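Local coordinates for protein trehalose monomycolate exporter MmpL3 (Mycobacterium tuberculosis, PDB 7NVH) that exports trehalose monomycolate, a carrier of mycolic acids for the mycobacterial cell envelope, as a membrane transporter of the RND permease superfamily, at residues N450-S459 / G536-A546; Q462-R473 / D505-N513. All coordinates share one frame; numbering follows the deposited sequence.

Contact 1 (N450-S459 / G536-A546); sequences NPLTLVIQTS and GITVLVGGTPA. With AV0 (Lauryl Maltose Neopentyl Glycol), chain B.
The carbonyl oxygen Q457 O is gripped twice by one residue: it accepts from T538 N at 3.1 Å and from T538 OG1 at 3.0 Å. The two donors approach differently, the hydroxyl in the carbonyl plane and the amide from above it (40° out), so one carbonyl holds both the backbone and the side chain of T538, near the end of the pairing. The pairing is firmest at V455 and L540, a hydrogen-bonded antiparallel pair with V455 N to L540 O at 2.7 Å and L540 N to V455 O at 3.1 Å, while G542 N donates almost straight to T453 O at 2.8 Å.

Side chains sort onto two faces. L454 and V541 lie side by side, L454 CD2 to V541 CG2 3.7 Å, on the face covered by helices 466-476 and 521-528; V455 and L540 face helix 49-61. I456 CG2 meets I537 CG2, and I456 also touches I472 of helix 466-476. At the far end L452 CD2 lies against A546 CB at 3.9 Å, and G543 precedes helix 544-556. N450 CG stands anti to the backbone N (chi1 -164°), carrying OD1 towards T544 and P545 and ND2 to 3.1 Å from OCB of lauryl maltose neopentyl glycol. Strand 540-543 is an outermost strand of a four-stranded antiparallel sheet with the β-α-β-β-α-β topology of a ferredoxin-like fold, as in the porter subdomains of RND transporters, and N450 at its end belongs to the pocket that holds the detergent.

Contact 2 (Q462-R473 / D505-N513); sequences QPVTDAQIADIR and DPSVRVLQN
This is a helix-on-strand contact on one face of the antiparallel sheet, joined at its start by a loop-to-turn backbone bond. Helix 466-473 runs along strand 508-513 at an axis distance of 10.7 Å and an angle of 31°, a spacing that leaves the meeting to side chains. At the start the chains come closer: V464 N donates to P506 O at 3.1 Å (N-H...O 164°), and the acceptor belongs to the type I turn D505-V508 that leads into the strand. P463 CA also contributes a C-H...O contact to P506 O. V464, directed at the strand, sets CG2 over the backbone of S507, and beyond the segments it touches I456 of the neighbouring strand 451-457.

The helix is the first crossover helix of a β-α-β-β-α-β subdomain: it follows strand 451-457 and packs against the sheet in which strand 508-514 lies beside strand 451-457. I469 supplies most of the helix side. Its CD1 lies 3.9 Å from R509 CZ, over one face of the guanidinium but displaced towards the rim, the two side chains crossing at about a right angle. The arginine reaches this position by bending, with chi2 at -102°, and its NE forms a salt bridge with E495, which holds the flat group while I469 covers that face. D466 OD2 is 6.4 Å from R509 NH2, too far for a salt bridge but near enough that its charge could add some electrostatic attraction. The other branch, I469 CG2, faces both methyls of L511, nearly equidistant at 3.9 Å from CD1 and 4.0 Å from CD2. Deeper still, I472 turns its end from the strand towards V539 and I456. R473 CB makes a looser contact at the helix end, 4.3 Å from L511 CD1.

Both contacts serve one sheet: strand 451-457 pairs with strand 540-543 in contact 1 and, on its other edge, with strand 508-514 of contact 2, through probable hydrogen bonds such as I456 N to R509 O at 2.7 Å. Contact 1 joins strand to strand and is the larger, 869 Å² against 442 Å², dominated by backbone bonds with apolar side chains on both faces. Of its 21 touching residues 10 are buried and 2 exposed, its centre about 31 Å from the chain's centre. Contact 2, centred about 40 Å from it, is more superficial (4 of 10 buried, 3 exposed) and rests mainly on side chains, including a charged guanidinium. I537 CD1 packs against Q468 OE1 between them. Only contact 1 touches the detergent.

Contact 1 (N450-S459 / G536-A546)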
loop_
_atom_site.group_PDB
_atom_site.type_symbol
_atom_site.label_atom_id
_atom_site.label_comp_id
_atom_site.label_asym_id
_atom_site.label_seq_id
_atom_site.Cartn_x
_atom_site.Cartn_y
_atom_site.Cartn_z
ATOM N N ASN A 450 7.984 -2.152 25.690
ATOM C CA ASN A 450 8.071 -1.253 24.544
ATOM C C ASN A 450 8.807 -0.006 25.019
ATOM O O ASN A 450 8.200 1.062 25.187
ATOM C CB ASN A 450 6.687 -0.918 23.997
ATOM C CG ASN A 450 6.741 -0.332 22.614
ATOM O OD1 ASN A 450 7.814 -0.194 22.037
ATOM N ND2 ASN A 450 5.584 0.018 22.068
ATOM N N PRO A 451 10.112 -0.104 25.246
ATOM C CA PRO A 451 10.832 0.957 25.948
ATOM C C PRO A 451 11.335 2.059 25.027
ATOM O O PRO A 451 11.424 1.908 23.807
ATOM C CB PRO A 451 12.009 0.201 26.574
ATOM C CG PRO A 451 12.310 -0.853 25.572
ATOM C CD PRO A 451 10.990 -1.252 24.953
ATOM N N LEU A 452 11.662 3.186 25.651
ATOM C CA LEU A 452 12.378 4.276 25.006
ATOM C C LEU A 452 13.831 4.211 25.445
ATOM O O LEU A 452 14.113 4.086 26.639
ATOM C CB LEU A 452 11.775 5.631 25.375
ATOM C CG LEU A 452 10.465 6.030 24.699
ATOM C CD1 LEU A 452 9.985 7.361 25.239
ATOM C CD2 LEU A 452 10.644 6.098 23.196
ATOM N N THR A 453 14.748 4.296 24.488
ATOM C CA THR A 453 16.163 4.076 24.744
ATOM C C THR A 453 16.948 5.364 24.543
ATOM O O THR A 453 16.842 6.004 23.494
ATOM C CB THR A 453 16.717 2.984 23.829
ATOM O OG1 THR A 453 16.977 3.536 22.534
ATOM C CG2 THR A 453 15.719 1.851 23.696
ATOM N N LEU A 454 17.735 5.735 25.550
ATOM C CA LEU A 454 18.672 6.846 25.454
ATOM C C LEU A 454 20.047 6.280 25.138
ATOM O O LEU A 454 20.568 5.459 25.899
ATOM C CB LEU A 454 18.722 7.646 26.753
ATOM C CG LEU A 454 17.413 8.094 27.392
ATOM C CD1 LEU A 454 17.665 8.523 28.824
ATOM C CD2 LEU A 454 16.794 9.225 26.599
ATOM N N VAL A 455 20.638 6.724 24.037
ATOM C CA VAL A 455 21.930 6.227 23.583
ATOM C C VAL A 455 22.980 7.280 23.907
ATOM O O VAL A 455 23.092 8.296 23.217
ATOM C CB VAL A 455 21.910 5.897 22.088
ATOM C CG1 VAL A 455 23.213 5.249 21.678
ATOM C CG2 VAL A 455 20.751 4.979 21.779
ATOM N N ILE A 456 23.758 7.028 24.952
ATOM C CA ILE A 456 24.814 7.924 25.402
ATOM C C ILE A 456 26.071 7.602 24.611
ATOM O O ILE A 456 26.448 6.431 24.489
ATOM C CB ILE A 456 25.052 7.767 26.912
ATOM C CG1 ILE A 456 23.795 8.160 27.685
ATOM C CG2 ILE A 456 26.239 8.590 27.363
ATOM C CD1 ILE A 456 23.735 7.578 29.072
ATOM N N GLN A 457 26.723 8.630 24.070
ATOM C CA GLN A 457 27.799 8.427 23.108
ATOM C C GLN A 457 28.753 9.609 23.134
ATOM O O GLN A 457 28.396 10.700 22.685
ATOM C CB GLN A 457 27.224 8.243 21.704
ATOM C CG GLN A 457 28.237 7.911 20.642
ATOM C CD GLN A 457 27.584 7.686 19.302
ATOM O OE1 GLN A 457 26.371 7.827 19.164
ATOM N NE2 GLN A 457 28.382 7.329 18.305
ATOM N N THR A 458 29.961 9.392 23.645
ATOM C CA THR A 458 30.971 10.441 23.639
ATOM C C THR A 458 31.377 10.785 22.214
ATOM O O THR A 458 31.487 9.910 21.352
ATOM C CB THR A 458 32.207 10.013 24.424
ATOM O OG1 THR A 458 32.544 8.663 24.085
ATOM C CG2 THR A 458 31.959 10.111 25.911
ATOM N N SER A 459 31.609 12.075 21.969
ATOM C CA SER A 459 32.078 12.514 20.661
ATOM C C SER A 459 33.553 12.206 20.439
ATOM O O SER A 459 34.014 12.234 19.294
ATOM C CB SER A 459 31.821 14.012 20.498
ATOM O OG SER A 459 32.511 14.753 21.488
ATOM N N GLY A 536 30.385 16.448 26.737
ATOM C CA GLY A 536 30.666 16.048 25.375
ATOM C C GLY A 536 29.734 14.963 24.892
ATOM O O GLY A 536 29.761 14.580 23.719
ATOM N N ILE A 537 28.906 14.456 25.804
ATOM C CA ILE A 537 27.927 13.444 25.447
ATOM C C ILE A 537 26.995 13.969 24.362
ATOM O O ILE A 537 26.706 15.170 24.281
ATOM C CB ILE A 537 27.142 13.029 26.702
ATOM C CG1 ILE A 537 28.097 12.481 27.757
ATOM C CG2 ILE A 537 26.078 12.004 26.371
ATOM C CD1 ILE A 537 28.844 11.261 27.294
ATOM N N THR A 538 26.547 13.066 23.495
ATOM C CA THR A 538 25.480 13.345 22.540
ATOM C C THR A 538 24.449 12.237 22.680
ATOM O O THR A 538 24.704 11.097 22.280
ATOM C CB THR A 538 26.010 13.420 21.109
ATOM O OG1 THR A 538 26.585 12.161 20.744
ATOM C CG2 THR A 538 27.066 14.508 20.986
ATOM N N VAL A 539 23.290 12.566 23.235
ATOM C CA VAL A 539 22.264 11.575 23.531
ATOM C C VAL A 539 21.330 11.452 22.336
ATOM O O VAL A 539 20.741 12.443 21.892
ATOM C CB VAL A 539 21.485 11.945 24.799
ATOM C CG1 VAL A 539 20.584 10.800 25.214
ATOM C CG2 VAL A 539 22.439 12.303 25.916
ATOM N N LEU A 540 21.198 10.239 21.815
ATOM C CA LEU A 540 20.200 9.911 20.808
ATOM C C LEU A 540 19.073 9.146 21.483
ATOM O O LEU A 540 19.328 8.240 22.282
ATOM C CB LEU A 540 20.799 9.070 19.683
ATOM C CG LEU A 540 21.797 9.727 18.734
ATOM C CD1 LEU A 540 22.511 8.670 17.920
ATOM C CD2 LEU A 540 21.091 10.702 17.822
ATOM N N VAL A 541 17.834 9.504 21.166
ATOM C CA VAL A 541 16.663 8.874 21.760
ATOM C C VAL A 541 15.989 8.034 20.689
ATOM O O VAL A 541 15.602 8.552 19.634
ATOM C CB VAL A 541 15.697 9.913 22.344
ATOM C CG1 VAL A 541 14.553 9.221 23.054
ATOM C CG2 VAL A 541 16.434 10.835 23.293
ATOM N N GLY A 542 15.848 6.742 20.958
ATOM C CA GLY A 542 15.280 5.799 20.023
ATOM C C GLY A 542 14.178 4.983 20.670
ATOM O O GLY A 542 13.434 5.463 21.523
ATOM N N GLY A 543 14.087 3.734 20.248
ATOM C CA GLY A 543 13.055 2.842 20.726
ATOM C C GLY A 543 11.884 2.768 19.761
ATOM O O GLY A 543 11.685 3.632 18.903
ATOM N N THR A 544 11.102 1.702 19.908
ATOM C CA THR A 544 9.951 1.506 19.030
ATOM C C THR A 544 8.921 2.629 19.105
ATOM O O THR A 544 8.425 3.034 18.040
ATOM C CB THR A 544 9.298 0.151 19.320
ATOM O OG1 THR A 544 10.310 -0.860 19.396
ATOM C CG2 THR A 544 8.317 -0.208 18.219
ATOM N N PRO A 545 8.535 3.156 20.276
ATOM C CA PRO A 545 7.609 4.299 20.265
ATOM C C PRO A 545 8.159 5.508 19.535
ATOM O O PRO A 545 7.396 6.221 18.873
ATOM C CB PRO A 545 7.386 4.597 21.755
ATOM C CG PRO A 545 7.840 3.399 22.474
ATOM C CD PRO A 545 8.908 2.778 21.649
ATOM N N ALA A 546 9.465 5.762 19.632
ATOM C CA ALA A 546 10.066 6.881 18.920
ATOM C C ALA A 546 10.235 6.588 17.438
ATOM O O ALA A 546 10.176 7.510 16.619
ATOM C CB ALA A 546 11.416 7.238 19.538
HETATM C C1 AV0 B . 10.309 -4.437 12.851
HETATM O O1 AV0 B . 8.927 -4.518 12.940
HETATM C C2 AV0 B . 10.716 -3.841 11.518
HETATM O O2 AV0 B . 10.233 -4.682 10.470
HETATM C C3 AV0 B . 12.205 -3.725 11.406
HETATM O O3 AV0 B . 12.497 -2.962 10.202
HETATM C C4 AV0 B . 12.850 -3.063 12.575
HETATM O O4 AV0 B . 14.289 -3.380 12.578
HETATM C C5 AV0 B . 12.297 -3.508 13.932
HETATM O O5 AV0 B . 10.816 -3.601 13.965
HETATM C C6 AV0 B . 12.732 -2.530 14.973
HETATM O O6 AV0 B . 11.609 -2.100 15.699
HETATM C CAA AV0 B . 2.816 -7.713 4.144
HETATM C CAB AV0 B . 7.790 -11.302 23.616
HETATM O OAI AV0 B . 13.573 -0.473 9.683
HETATM O OAJ AV0 B . 3.536 -3.363 24.876
HETATM O OAL AV0 B . 2.443 -0.344 17.413
HETATM O OAN AV0 B . 5.669 -3.423 21.119
HETATM O OAP AV0 B . 6.444 -5.271 19.149
HETATM O OAQ AV0 B . 16.712 0.677 13.097
HETATM O OAR AV0 B . 1.808 -0.581 24.025
HETATM O OAS AV0 B . 17.602 -1.697 10.492
HETATM O OAT AV0 B . 0.141 0.161 21.790
HETATM O OAU AV0 B . 16.387 -2.085 13.915
HETATM O OAV AV0 B . 1.148 -0.689 19.330
HETATM C CAW AV0 B . 3.669 -7.847 5.393
HETATM C CAX AV0 B . 6.644 -11.323 22.556
HETATM C CAY AV0 B . 4.744 -6.771 5.392
HETATM C CAZ AV0 B . 6.759 -10.072 21.640
HETATM C CBA AV0 B . 5.375 -6.686 6.783
HETATM C CBB AV0 B . 5.578 -10.071 20.642
HETATM C CBC AV0 B . 4.265 -6.518 7.837
HETATM C CBD AV0 B . 5.571 -8.746 19.817
HETATM C CBE AV0 B . 4.896 -6.064 9.192
HETATM C CBF AV0 B . 4.721 -8.955 18.547
HETATM C CBG AV0 B . 6.007 -7.105 9.644
HETATM C CBH AV0 B . 4.788 -7.665 17.645
HETATM C CBI AV0 B . 7.067 -6.369 10.545
HETATM C CBJ AV0 B . 4.978 -8.093 16.159
HETATM C CBK AV0 B . 6.754 -6.640 12.083
HETATM C CBL AV0 B . 5.149 -6.820 15.258
HETATM C CBM AV0 B . 14.912 -0.143 9.972
HETATM C CBN AV0 B . 2.431 -3.498 24.015
HETATM C CBP AV0 B . 3.817 -0.553 17.651
HETATM C CBQ AV0 B . 6.338 -5.288 12.798
HETATM C CBR AV0 B . 6.673 -6.620 14.955
HETATM C CBS AV0 B . 8.493 -4.978 14.233
HETATM C CBT AV0 B . 6.238 -4.071 15.112
HETATM O OBV AV0 B . 6.525 -4.268 16.511
HETATM O OBX AV0 B . 5.009 -2.553 17.019
HETATM O OBY AV0 B . 14.355 -1.072 12.141
HETATM O OBZ AV0 B . 2.515 -3.314 21.598
HETATM O OCB AV0 B . 3.586 -1.645 20.376
HETATM C CCC AV0 B . 15.085 0.015 11.451
HETATM C CCD AV0 B . 2.575 -2.544 22.845
HETATM C CCF AV0 B . 4.055 -2.003 18.000
HETATM C CCH AV0 B . 5.064 -3.452 19.779
HETATM C CCJ AV0 B . 5.510 -3.890 17.386
HETATM C CCL AV0 B . 6.063 -3.921 18.816
HETATM C CCM AV0 B . 6.925 -5.249 14.263
HETATM C CCN AV0 B . 16.574 0.051 11.804
HETATM C CCO AV0 B . 1.483 -1.476 22.941
HETATM C CCQ AV0 B . 4.581 -2.085 19.434
HETATM C CCR AV0 B . 15.024 -2.368 11.949
HETATM C CCS AV0 B . 2.459 -2.440 20.405
HETATM C CCT AV0 B . 17.249 -1.270 11.856
HETATM C CCU AV0 B . 1.345 -0.674 21.693
HETATM C CCV AV0 B . 16.441 -2.335 12.503
HETATM C CCW AV0 B . 1.240 -1.525 20.508
#

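Contact 2 (Q462-R473 / D505-N513)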
loop_
_atom_site.group_PDB
_atom_site.type_symbol
_atom_site.label_atom_id
_atom_site.label_comp_id
_atom_site.label_asym_id
_atom_site.label_seq_id
_atom_site.Cartn_x
_atom_site.Cartn_y
_atom_site.Cartn_z
ATOM N N GLN A 462 35.626 7.663 23.357
ATOM C CA GLN A 462 36.361 7.391 24.576
ATOM C C GLN A 462 35.418 6.715 25.558
ATOM O O GLN A 462 34.202 6.914 25.481
ATOM C CB GLN A 462 36.904 8.700 25.170
ATOM C CG GLN A 462 38.114 8.564 26.071
ATOM C CD GLN A 462 38.740 9.902 26.398
ATOM O OE1 GLN A 462 38.256 10.947 25.966
ATOM N NE2 GLN A 462 39.824 9.880 27.161
ATOM N N PRO A 463 35.939 5.885 26.473
ATOM C CA PRO A 463 35.064 5.251 27.468
ATOM C C PRO A 463 34.200 6.246 28.226
ATOM O O PRO A 463 34.713 7.163 28.874
ATOM C CB PRO A 463 36.054 4.552 28.403
ATOM C CG PRO A 463 37.217 4.243 27.545
ATOM C CD PRO A 463 37.290 5.299 26.477
ATOM N N VAL A 464 32.883 6.064 28.150
ATOM C CA VAL A 464 31.948 6.984 28.786
ATOM C C VAL A 464 32.021 6.790 30.294
ATOM O O VAL A 464 31.815 5.682 30.801
ATOM C CB VAL A 464 30.522 6.760 28.268
ATOM C CG1 VAL A 464 29.594 7.810 28.824
ATOM C CG2 VAL A 464 30.497 6.777 26.759
ATOM N N THR A 465 32.318 7.865 31.015
ATOM C CA THR A 465 32.451 7.782 32.461
ATOM C C THR A 465 31.106 7.464 33.095
ATOM O O THR A 465 30.080 8.036 32.724
ATOM C CB THR A 465 32.991 9.095 33.020
ATOM O OG1 THR A 465 34.211 9.435 32.349
ATOM C CG2 THR A 465 33.263 8.972 34.504
ATOM N N ASP A 466 31.115 6.550 34.069
ATOM C CA ASP A 466 29.879 6.172 34.748
ATOM C C ASP A 466 29.218 7.353 35.446
ATOM O O ASP A 466 28.011 7.313 35.697
ATOM C CB ASP A 466 30.154 5.052 35.751
ATOM C CG ASP A 466 31.234 5.413 36.750
ATOM O OD1 ASP A 466 31.745 6.551 36.701
ATOM O OD2 ASP A 466 31.580 4.552 37.585
ATOM N N ALA A 467 29.983 8.396 35.774
ATOM C CA ALA A 467 29.381 9.621 36.284
ATOM C C ALA A 467 28.577 10.337 35.207
ATOM O O ALA A 467 27.572 10.985 35.516
ATOM C CB ALA A 467 30.460 10.545 36.845
ATOM N N GLN A 468 29.007 10.244 33.947
ATOM C CA GLN A 468 28.248 10.851 32.859
ATOM C C GLN A 468 26.907 10.155 32.665
ATOM O O GLN A 468 25.882 10.819 32.464
ATOM C CB GLN A 468 29.067 10.823 31.570
ATOM C CG GLN A 468 30.314 11.688 31.622
ATOM C CD GLN A 468 30.930 11.916 30.258
ATOM O OE1 GLN A 468 31.114 10.981 29.482
ATOM N NE2 GLN A 468 31.254 13.166 29.959
ATOM N N ILE A 469 26.889 8.819 32.720
ATOM C CA ILE A 469 25.617 8.104 32.679
ATOM C C ILE A 469 24.759 8.496 33.871
ATOM O O ILE A 469 23.538 8.624 33.759
ATOM C CB ILE A 469 25.824 6.577 32.625
ATOM C CG1 ILE A 469 26.558 6.140 31.360
ATOM C CG2 ILE A 469 24.494 5.853 32.713
ATOM C CD1 ILE A 469 28.043 6.128 31.489
ATOM N N ALA A 470 25.386 8.689 35.034
ATOM C CA ALA A 470 24.636 9.086 36.219
ATOM C C ALA A 470 23.978 10.444 36.025
ATOM O O ALA A 470 22.814 10.632 36.388
ATOM C CB ALA A 470 25.552 9.104 37.439
ATOM N N ASP A 471 24.705 11.401 35.447
ATOM C CA ASP A 471 24.136 12.729 35.235
ATOM C C ASP A 471 23.038 12.703 34.178
ATOM O O ASP A 471 22.006 13.369 34.326
ATOM C CB ASP A 471 25.238 13.711 34.843
ATOM C CG ASP A 471 24.910 15.134 35.230
ATOM O OD1 ASP A 471 25.602 15.691 36.107
ATOM O OD2 ASP A 471 23.955 15.696 34.658
ATOM N N ILE A 472 23.237 11.932 33.107
ATOM C CA ILE A 472 22.205 11.819 32.082
ATOM C C ILE A 472 20.958 11.163 32.654
ATOM O O ILE A 472 19.830 11.568 32.352
ATOM C CB ILE A 472 22.743 11.051 30.862
ATOM C CG1 ILE A 472 23.624 11.968 30.019
ATOM C CG2 ILE A 472 21.602 10.508 30.025
ATOM C CD1 ILE A 472 22.879 13.139 29.435
ATOM N N ARG A 473 21.136 10.143 33.491
ATOM C CA ARG A 473 20.000 9.502 34.136
ATOM C C ARG A 473 19.298 10.457 35.090
ATOM O O ARG A 473 18.064 10.490 35.145
ATOM C CB ARG A 473 20.465 8.251 34.874
ATOM C CG ARG A 473 19.355 7.301 35.257
ATOM C CD ARG A 473 19.865 6.232 36.194
ATOM N NE ARG A 473 18.776 5.448 36.759
ATOM C CZ ARG A 473 18.888 4.697 37.847
ATOM N NH1 ARG A 473 20.044 4.631 38.491
ATOM N NH2 ARG A 473 17.845 4.014 38.291
ATOM N N ASP A 505 31.413 -1.831 22.583
ATOM C CA ASP A 505 32.066 -0.539 22.432
ATOM C C ASP A 505 31.969 0.221 23.746
ATOM O O ASP A 505 30.859 0.430 24.247
ATOM C CB ASP A 505 31.411 0.255 21.308
ATOM C CG ASP A 505 32.383 1.172 20.595
ATOM O OD1 ASP A 505 33.583 1.152 20.937
ATOM O OD2 ASP A 505 31.950 1.913 19.689
ATOM N N PRO A 506 33.088 0.641 24.344
ATOM C CA PRO A 506 33.011 1.378 25.610
ATOM C C PRO A 506 32.592 2.828 25.457
ATOM O O PRO A 506 32.357 3.495 26.472
ATOM C CB PRO A 506 34.441 1.273 26.153
ATOM C CG PRO A 506 35.278 1.193 24.934
ATOM C CD PRO A 506 34.479 0.402 23.929
ATOM N N SER A 507 32.490 3.339 24.233
ATOM C CA SER A 507 32.100 4.722 24.007
ATOM C C SER A 507 30.610 4.887 23.757
ATOM O O SER A 507 30.153 6.018 23.574
ATOM C CB SER A 507 32.875 5.305 22.825
ATOM O OG SER A 507 32.289 4.920 21.597
ATOM N N VAL A 508 29.842 3.802 23.733
ATOM C CA VAL A 508 28.396 3.868 23.562
ATOM C C VAL A 508 27.749 3.053 24.668
ATOM O O VAL A 508 28.051 1.864 24.824
ATOM C CB VAL A 508 27.947 3.352 22.188
ATOM C CG1 VAL A 508 26.475 3.635 21.981
ATOM C CG2 VAL A 508 28.767 3.987 21.085
ATOM N N ARG A 509 26.864 3.686 25.433
ATOM C CA ARG A 509 26.039 3.008 26.419
ATOM C C ARG A 509 24.600 3.452 26.228
ATOM O O ARG A 509 24.340 4.621 25.940
ATOM C CB ARG A 509 26.496 3.308 27.845
ATOM C CG ARG A 509 27.978 3.105 28.071
ATOM C CD ARG A 509 28.247 1.798 28.784
ATOM N NE ARG A 509 28.001 1.895 30.217
ATOM C CZ ARG A 509 28.890 2.342 31.095
ATOM N NH1 ARG A 509 30.084 2.743 30.687
ATOM N NH2 ARG A 509 28.584 2.393 32.382
ATOM N N VAL A 510 23.667 2.520 26.381
ATOM C CA VAL A 510 22.254 2.788 26.149
ATOM C C VAL A 510 21.450 2.367 27.372
ATOM O O VAL A 510 21.656 1.276 27.916
ATOM C CB VAL A 510 21.750 2.094 24.868
ATOM C CG1 VAL A 510 21.906 0.606 24.962
ATOM C CG2 VAL A 510 20.296 2.436 24.620
ATOM N N LEU A 511 20.568 3.253 27.824
ATOM C CA LEU A 511 19.609 2.999 28.887
ATOM C C LEU A 511 18.220 2.882 28.276
ATOM O O LEU A 511 17.998 3.260 27.126
ATOM C CB LEU A 511 19.636 4.122 29.926
ATOM C CG LEU A 511 21.005 4.623 30.381
ATOM C CD1 LEU A 511 20.845 5.752 31.377
ATOM C CD2 LEU A 511 21.821 3.500 30.980
ATOM N N GLN A 512 17.272 2.356 29.051
ATOM C CA GLN A 512 15.928 2.192 28.513
ATOM C C GLN A 512 14.906 2.050 29.631
ATOM O O GLN A 512 15.173 1.408 30.649
ATOM C CB GLN A 512 15.854 0.978 27.581
ATOM C CG GLN A 512 16.331 -0.315 28.200
ATOM C CD GLN A 512 16.456 -1.428 27.185
ATOM O OE1 GLN A 512 16.263 -1.214 25.989
ATOM N NE2 GLN A 512 16.772 -2.626 27.654
ATOM N N ASN A 513 13.744 2.669 29.429
ATOM C CA ASN A 513 12.536 2.404 30.200
ATOM C C ASN A 513 11.334 2.418 29.274
ATOM O O ASN A 513 11.313 3.131 28.269
ATOM C CB ASN A 513 12.275 3.429 31.309
ATOM C CG ASN A 513 12.721 2.952 32.663
ATOM O OD1 ASN A 513 13.126 1.803 32.829
ATOM N ND2 ASN A 513 12.597 3.818 33.658
#